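Local structure of CYTH domain-containing protein (Pyrococcus horikoshii, 2EEN) at residues Y9-D12 with E13-E16; F15-V18 with R19-E23; R167-Y170 with L171-L174. The protein is of unknown function but, as a CYTH-family protein, probably binds a triphosphate-containing ligand, as do class IV adenylyl cyclase and triphosphatase relatives. All coordinates share one frame; numbering follows the deposited sequence.

Three local contacts sample two helices that flank the antiparallel sheet of the CYTH domain. Contacts 1 and 2 follow each other on helix 12-19, the first at its N-terminal cap and the second at its C-terminal end; they share F15 and E16, and their centres lie 9 Å apart. Contact 3 caps helix 170-176, its centre about 19 Å from that of contact 1 and about 25 Å from that of contact 2. Y9 links contacts 1 and 3, its OH lying 3.9 Å from both R168 NH2 and L173 CD2, whereas the nearest atoms of contacts 2 and 3 are about 8 Å apart.

Contact 1: residues Y9-D12 with E13-E16; sequences YAND and EIFE
The side chains of N11 and I14 cross at about a right angle, and N11 OD1 accepts from I14 N at 2.7 Å with an N-H...O angle of 160°. The donor is tilted 22° from the plane of the amide carbonyl. A chi1 of 52° sets CG between the backbone N and the carbonyl carbon, which turns OD1 back to the I14 amide in the first turn of helix 12-19 and makes N11 its N-cap. E13 runs beside N11 in the same direction, E13 CB 2.9 Å from N11 OD1, with the amide and carboxylate planes nearly perpendicular. I14 sends CD1 back along the incoming chain, 3.7 Å from Y9 O and close to A10 CA. On another flank of the turn the A10 methyl meets the F15 ring obliquely, A10 CB to F15 CE1 3.4 Å. Main-chain bonds F15 N to N11 O, 3.0 Å, and E16 N to D12 O, 2.9 Å, start the helical ladder. The Y9 hydroxyl bonds E166, while I14 and F15 reach strand 131-139 at I134 and K132. The chemistry is thus that of a side-chain cap: OD1 serves the I14 amide in the first turn, where the usual i-4 bond to A10 O is not made.

Contact 2: residues F15-V18 with R19-E23; sequences FEKV and RETFE
F15 meets R19 four residues on: the guanidinium approaches the ring obliquely, R19 NH2 3.7 Å from F15 CD2, the planes 82° apart, while R19 N bonds F15 O. R19 leaves CB with CG anti to the carbonyl carbon (chi1 -60°) and stays extended to NE, which carries its head back along the helix; NE is salt-bridged to E112. E16 reaches the same arginine through OE2, 3.9 Å from R19 NH1, a long salt bridge with carboxylate and guanidinium planes 30° apart. Its OE1 packs on E20 CG at 3.2 Å, but also lies 4.0 Å from E20 OE2, a like-charged pair whose repulsion would, if anything, push E16 toward R19. Here helix 12-19 ends and the chain turns into strand 23-36 of the CYTH sheet. K17 O accepts from T21 OG1 at 2.6 Å, so a side-chain hydroxyl serves the last turn, while K17 NZ bonds E159 O. V18 O takes two donors, F22 N at 2.9 Å and T21 N, the latter above the carbonyl plane. V18 CG1 touches F22 CD2 at 4.2 Å; both side chains pack against I122 and L160, and T21 CG2 sits over one face of the F22 ring.

Contact 3: residues R167-Y170 with L171-L174; sequences RRSY and LELL
Across the junction into helix 170-176 the backbone passes from extended at S169 to helical at Y170, and the bonds L173 N to S169 O, 3.0 Å, and L174 N to Y170 O, 2.8 Å, open the helix. S169 and E172 grip each other in both directions. With chi1 at 60°, S169 OG sits between its own backbone N and carbonyl carbon, placed to accept from E172 N at 3.1 Å. E172 returns the bond: its chain, extended beyond CG, brings OE1 to S169 N at 2.9 Å, with an N-H...O angle of 169°, OE1 accepting through its anti lone pair. The S169 hydroxyl donates to the same oxygen at 3.2 Å, also on the anti side but 25° out of the carboxylate plane. Two donors therefore hold OE1, which fixes the carboxylate beside the turn. Alongside, R168 bends at chi3, and L173 CD2 lies over one face of its guanidinium, 3.4 Å from R168 CZ and offset toward the rim; the two side chains cross at about a right angle. The charge of R168 is met by E166 and E176. L173 CD1 approaches the Y170 ring obliquely, 4.5 Å from Y170 CD1. Y170 itself turns into the sheet, its OH bonded to D125 and its ring edge-to-face with F133, while K7 makes a cation-pi contact with it. The reciprocal S169-E172 bonding is a capping box, with S169 as N-cap, at the start of the C-terminal helix of this CYTH protein.

Contact 1: residues Y9-D12 with E13-E16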
loop_
_atom_site.group_PDB
_atom_site.type_symbol
_atom_site.label_atom_id
_atom_site.label_comp_id
_atom_site.label_asym_id
_atom_site.label_seq_id
_atom_site.Cartn_x
_atom_site.Cartn_y
_atom_site.Cartn_z
ATOM N N TYR A 9 3.372 -21.440 -23.083
ATOM C CA TYR A 9 3.642 -22.666 -22.353
ATOM C C TYR A 9 5.038 -23.088 -22.770
ATOM O O TYR A 9 5.441 -22.853 -23.912
ATOM C CB TYR A 9 2.627 -23.757 -22.714
ATOM C CG TYR A 9 1.264 -23.512 -22.125
ATOM C CD1 TYR A 9 0.409 -22.554 -22.669
ATOM C CD2 TYR A 9 0.846 -24.198 -20.987
ATOM C CE1 TYR A 9 -0.826 -22.283 -22.095
ATOM C CE2 TYR A 9 -0.387 -23.932 -20.402
ATOM C CZ TYR A 9 -1.215 -22.974 -20.960
ATOM O OH TYR A 9 -2.428 -22.689 -20.376
ATOM N N ALA A 10 5.781 -23.695 -21.854
ATOM C CA ALA A 10 7.138 -24.120 -22.159
ATOM C C ALA A 10 7.420 -25.566 -21.774
ATOM O O ALA A 10 6.520 -26.309 -21.371
ATOM C CB ALA A 10 8.144 -23.185 -21.474
ATOM N N ASN A 11 8.685 -25.951 -21.899
ATOM C CA ASN A 11 9.137 -27.299 -21.600
ATOM C C ASN A 11 10.655 -27.265 -21.499
ATOM O O ASN A 11 11.265 -26.218 -21.723
ATOM C CB ASN A 11 8.723 -28.240 -22.728
ATOM C CG ASN A 11 9.145 -27.724 -24.094
ATOM O OD1 ASN A 11 10.308 -27.375 -24.306
ATOM N ND2 ASN A 11 8.202 -27.671 -25.027
ATOM N N ASP A 12 11.265 -28.403 -21.176
ATOM C CA ASP A 12 12.719 -28.472 -21.045
ATOM C C ASP A 12 13.433 -27.982 -22.302
ATOM O O ASP A 12 14.498 -27.365 -22.221
ATOM C CB ASP A 12 13.172 -29.905 -20.740
ATOM C CG ASP A 12 12.742 -30.376 -19.364
ATOM O OD1 ASP A 12 12.883 -29.598 -18.397
ATOM O OD2 ASP A 12 12.273 -31.529 -19.246
ATOM N N GLU A 13 12.846 -28.267 -23.458
ATOM C CA GLU A 13 13.414 -27.865 -24.739
ATOM C C GLU A 13 13.523 -26.348 -24.857
ATOM O O GLU A 13 14.587 -25.818 -25.185
ATOM C CB GLU A 13 12.549 -28.403 -25.883
ATOM C CG GLU A 13 12.898 -27.847 -27.254
ATOM C CD GLU A 13 11.888 -28.254 -28.314
ATOM O OE1 GLU A 13 11.873 -29.445 -28.694
ATOM O OE2 GLU A 13 11.110 -27.384 -28.764
ATOM N N ILE A 14 12.420 -25.653 -24.599
ATOM C CA ILE A 14 12.410 -24.196 -24.688
ATOM C C ILE A 14 13.335 -23.598 -23.633
ATOM O O ILE A 14 14.077 -22.653 -23.911
ATOM C CB ILE A 14 10.974 -23.644 -24.512
ATOM C CG1 ILE A 14 10.132 -24.033 -25.731
ATOM C CG2 ILE A 14 11.003 -22.130 -24.352
ATOM C CD1 ILE A 14 8.664 -23.667 -25.627
ATOM N N PHE A 15 13.289 -24.155 -22.428
ATOM C CA PHE A 15 14.134 -23.684 -21.334
ATOM C C PHE A 15 15.611 -23.777 -21.708
ATOM O O PHE A 15 16.362 -22.816 -21.536
ATOM C CB PHE A 15 13.866 -24.506 -20.065
ATOM C CG PHE A 15 12.694 -24.011 -19.250
ATOM C CD1 PHE A 15 11.677 -23.268 -19.838
ATOM C CD2 PHE A 15 12.610 -24.299 -17.890
ATOM C CE1 PHE A 15 10.592 -22.818 -19.086
ATOM C CE2 PHE A 15 11.530 -23.856 -17.128
ATOM C CZ PHE A 15 10.517 -23.111 -17.729
ATOM N N GLU A 16 16.025 -24.928 -22.227
ATOM C CA GLU A 16 17.420 -25.112 -22.606
ATOM C C GLU A 16 17.861 -24.167 -23.710
ATOM O O GLU A 16 18.977 -23.647 -23.674
ATOM C CB GLU A 16 17.677 -26.549 -23.059
ATOM C CG GLU A 16 18.656 -27.297 -22.172
ATOM C CD GLU A 16 19.973 -26.560 -21.994
ATOM O OE1 GLU A 16 20.656 -26.289 -23.005
ATOM O OE2 GLU A 16 20.329 -26.253 -20.837
#

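Contact 2: residues F15-V18 with R19-E23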
loop_
_atom_site.group_PDB
_atom_site.type_symbol
_atom_site.label_atom_id
_atom_site.label_comp_id
_atom_site.label_asym_id
_atom_site.label_seq_id
_atom_site.Cartn_x
_atom_site.Cartn_y
_atom_site.Cartn_z
ATOM N N PHE A 15 13.289 -24.155 -22.428
ATOM C CA PHE A 15 14.134 -23.684 -21.334
ATOM C C PHE A 15 15.611 -23.777 -21.708
ATOM O O PHE A 15 16.362 -22.816 -21.536
ATOM C CB PHE A 15 13.866 -24.506 -20.065
ATOM C CG PHE A 15 12.694 -24.011 -19.250
ATOM C CD1 PHE A 15 11.677 -23.268 -19.838
ATOM C CD2 PHE A 15 12.610 -24.299 -17.890
ATOM C CE1 PHE A 15 10.592 -22.818 -19.086
ATOM C CE2 PHE A 15 11.530 -23.856 -17.128
ATOM C CZ PHE A 15 10.517 -23.111 -17.729
ATOM N N GLU A 16 16.025 -24.928 -22.227
ATOM C CA GLU A 16 17.420 -25.112 -22.606
ATOM C C GLU A 16 17.861 -24.167 -23.710
ATOM O O GLU A 16 18.977 -23.647 -23.674
ATOM C CB GLU A 16 17.677 -26.549 -23.059
ATOM C CG GLU A 16 18.656 -27.297 -22.172
ATOM C CD GLU A 16 19.973 -26.560 -21.994
ATOM O OE1 GLU A 16 20.656 -26.289 -23.005
ATOM O OE2 GLU A 16 20.329 -26.253 -20.837
ATOM N N LYS A 17 16.988 -23.952 -24.690
ATOM C CA LYS A 17 17.308 -23.075 -25.808
ATOM C C LYS A 17 17.554 -21.662 -25.296
ATOM O O LYS A 17 18.458 -20.969 -25.758
ATOM C CB LYS A 17 16.175 -23.090 -26.839
ATOM C CG LYS A 17 16.533 -22.410 -28.154
ATOM C CD LYS A 17 15.554 -22.690 -29.282
ATOM C CE LYS A 17 16.037 -22.102 -30.600
ATOM N NZ LYS A 17 14.980 -22.274 -31.633
ATOM N N VAL A 18 16.765 -21.239 -24.319
ATOM C CA VAL A 18 16.952 -19.914 -23.758
ATOM C C VAL A 18 18.296 -19.830 -23.046
ATOM O O VAL A 18 19.018 -18.841 -23.179
ATOM C CB VAL A 18 15.829 -19.572 -22.763
ATOM C CG1 VAL A 18 16.237 -18.400 -21.892
ATOM C CG2 VAL A 18 14.559 -19.244 -23.530
ATOM N N ARG A 19 18.637 -20.871 -22.293
ATOM C CA ARG A 19 19.894 -20.880 -21.553
ATOM C C ARG A 19 21.102 -20.836 -22.479
ATOM O O ARG A 19 22.160 -20.317 -22.109
ATOM C CB ARG A 19 19.978 -22.115 -20.654
ATOM C CG ARG A 19 18.876 -22.208 -19.613
ATOM C CD ARG A 19 19.200 -23.261 -18.566
ATOM N NE ARG A 19 18.097 -23.470 -17.635
ATOM C CZ ARG A 19 17.170 -24.414 -17.771
ATOM N NH1 ARG A 19 17.212 -25.247 -18.804
ATOM N NH2 ARG A 19 16.200 -24.520 -16.877
ATOM N N GLU A 20 20.937 -21.373 -23.684
ATOM C CA GLU A 20 22.011 -21.403 -24.674
ATOM C C GLU A 20 21.917 -20.256 -25.683
ATOM O O GLU A 20 22.701 -20.188 -26.631
ATOM C CB GLU A 20 21.987 -22.743 -25.417
ATOM C CG GLU A 20 22.268 -23.955 -24.534
ATOM C CD GLU A 20 23.738 -24.093 -24.171
ATOM O OE1 GLU A 20 24.337 -23.098 -23.711
ATOM O OE2 GLU A 20 24.294 -25.201 -24.340
ATOM N N THR A 21 20.969 -19.347 -25.485
ATOM C CA THR A 21 20.805 -18.232 -26.411
ATOM C C THR A 21 20.981 -16.875 -25.747
ATOM O O THR A 21 21.455 -15.922 -26.369
ATOM C CB THR A 21 19.404 -18.237 -27.056
ATOM O OG1 THR A 21 19.204 -19.463 -27.766
ATOM C CG2 THR A 21 19.256 -17.062 -28.013
ATOM N N PHE A 22 20.597 -16.792 -24.481
ATOM C CA PHE A 22 20.665 -15.527 -23.777
ATOM C C PHE A 22 21.451 -15.522 -22.487
ATOM O O PHE A 22 21.618 -16.540 -21.821
ATOM C CB PHE A 22 19.247 -15.037 -23.483
ATOM C CG PHE A 22 18.391 -14.897 -24.702
ATOM C CD1 PHE A 22 18.656 -13.910 -25.646
ATOM C CD2 PHE A 22 17.313 -15.753 -24.908
ATOM C CE1 PHE A 22 17.858 -13.773 -26.782
ATOM C CE2 PHE A 22 16.511 -15.625 -26.034
ATOM C CZ PHE A 22 16.782 -14.634 -26.973
ATOM N N GLU A 23 21.911 -14.327 -22.148
ATOM C CA GLU A 23 22.666 -14.058 -20.947
ATOM C C GLU A 23 21.768 -14.296 -19.738
ATOM O O GLU A 23 20.673 -13.729 -19.653
ATOM C CB GLU A 23 23.103 -12.594 -20.972
ATOM C CG GLU A 23 23.934 -12.142 -19.800
ATOM C CD GLU A 23 25.414 -12.266 -20.069
ATOM O OE1 GLU A 23 25.796 -12.968 -21.033
ATOM O OE2 GLU A 23 26.194 -11.658 -19.311
#

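Contact 3: residues R167-Y170 with L171-L174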
loop_
_atom_site.group_PDB
_atom_site.type_symbol
_atom_site.label_atom_id
_atom_site.label_comp_id
_atom_site.label_asym_id
_atom_site.label_seq_id
_atom_site.Cartn_x
_atom_site.Cartn_y
_atom_site.Cartn_z
ATOM N N ARG A 167 -2.942 -15.666 -22.425
ATOM C CA ARG A 167 -3.203 -14.357 -21.831
ATOM C C ARG A 167 -3.739 -14.486 -20.404
ATOM O O ARG A 167 -3.849 -13.520 -19.655
ATOM C CB ARG A 167 -4.267 -13.654 -22.684
ATOM C CG ARG A 167 -3.730 -13.038 -23.974
ATOM C CD ARG A 167 -4.802 -12.221 -24.698
ATOM N NE ARG A 167 -5.239 -11.122 -23.842
ATOM C CZ ARG A 167 -6.378 -10.455 -24.147
ATOM N NH1 ARG A 167 -7.100 -10.793 -25.201
ATOM N NH2 ARG A 167 -6.759 -9.435 -23.372
ATOM N N ARG A 168 -4.167 -15.711 -20.052
ATOM C CA ARG A 168 -4.646 -15.922 -18.697
ATOM C C ARG A 168 -3.474 -15.965 -17.720
ATOM O O ARG A 168 -2.434 -16.550 -17.982
ATOM C CB ARG A 168 -5.395 -17.258 -18.636
ATOM C CG ARG A 168 -6.814 -17.198 -19.202
ATOM C CD ARG A 168 -7.465 -18.586 -19.242
ATOM N NE ARG A 168 -6.596 -19.509 -19.966
ATOM C CZ ARG A 168 -6.952 -20.811 -20.077
ATOM N NH1 ARG A 168 -8.074 -21.259 -19.539
ATOM N NH2 ARG A 168 -6.155 -21.641 -20.754
ATOM N N SER A 169 -3.681 -15.311 -16.590
ATOM C CA SER A 169 -2.680 -15.246 -15.543
ATOM C C SER A 169 -2.566 -16.604 -14.874
ATOM O O SER A 169 -3.466 -17.447 -14.984
ATOM C CB SER A 169 -3.099 -14.220 -14.499
ATOM O OG SER A 169 -4.343 -14.586 -13.922
ATOM N N TYR A 170 -1.460 -16.818 -14.176
ATOM C CA TYR A 170 -1.284 -18.076 -13.468
ATOM C C TYR A 170 -2.425 -18.216 -12.471
ATOM O O TYR A 170 -2.937 -19.313 -12.253
ATOM C CB TYR A 170 0.051 -18.100 -12.728
ATOM C CG TYR A 170 1.245 -18.081 -13.646
ATOM C CD1 TYR A 170 1.321 -18.949 -14.738
ATOM C CD2 TYR A 170 2.309 -17.213 -13.417
ATOM C CE1 TYR A 170 2.424 -18.948 -15.578
ATOM C CE2 TYR A 170 3.418 -17.207 -14.250
ATOM C CZ TYR A 170 3.471 -18.073 -15.326
ATOM O OH TYR A 170 4.564 -18.058 -16.149
ATOM N N LEU A 171 -2.822 -17.098 -11.867
ATOM C CA LEU A 171 -3.913 -17.107 -10.902
ATOM C C LEU A 171 -5.178 -17.666 -11.543
ATOM O O LEU A 171 -5.819 -18.559 -10.989
ATOM C CB LEU A 171 -4.194 -15.693 -10.388
ATOM C CG LEU A 171 -5.439 -15.549 -9.507
ATOM C CD1 LEU A 171 -5.267 -16.380 -8.245
ATOM C CD2 LEU A 171 -5.661 -14.082 -9.159
ATOM N N GLU A 172 -5.534 -17.136 -12.708
ATOM C CA GLU A 172 -6.733 -17.593 -13.408
ATOM C C GLU A 172 -6.647 -19.067 -13.774
ATOM O O GLU A 172 -7.629 -19.805 -13.671
ATOM C CB GLU A 172 -6.952 -16.763 -14.671
ATOM C CG GLU A 172 -7.379 -15.337 -14.397
ATOM C CD GLU A 172 -7.471 -14.504 -15.662
ATOM O OE1 GLU A 172 -6.424 -14.272 -16.305
ATOM O OE2 GLU A 172 -8.592 -14.080 -16.016
ATOM N N LEU A 173 -5.471 -19.485 -14.217
ATOM C CA LEU A 173 -5.258 -20.869 -14.600
ATOM C C LEU A 173 -5.402 -21.773 -13.384
ATOM O O LEU A 173 -6.007 -22.842 -13.466
ATOM C CB LEU A 173 -3.864 -21.031 -15.218
ATOM C CG LEU A 173 -3.699 -20.333 -16.568
ATOM C CD1 LEU A 173 -2.254 -20.414 -17.008
ATOM C CD2 LEU A 173 -4.610 -20.984 -17.604
ATOM N N LEU A 174 -4.857 -21.344 -12.252
ATOM C CA LEU A 174 -4.959 -22.163 -11.055
ATOM C C LEU A 174 -6.392 -22.187 -10.530
ATOM O O LEU A 174 -6.847 -23.215 -10.046
ATOM C CB LEU A 174 -3.990 -21.668 -9.977
ATOM C CG LEU A 174 -2.530 -22.042 -10.259
ATOM C CD1 LEU A 174 -1.587 -21.145 -9.467
ATOM C CD2 LEU A 174 -2.309 -23.510 -9.920
#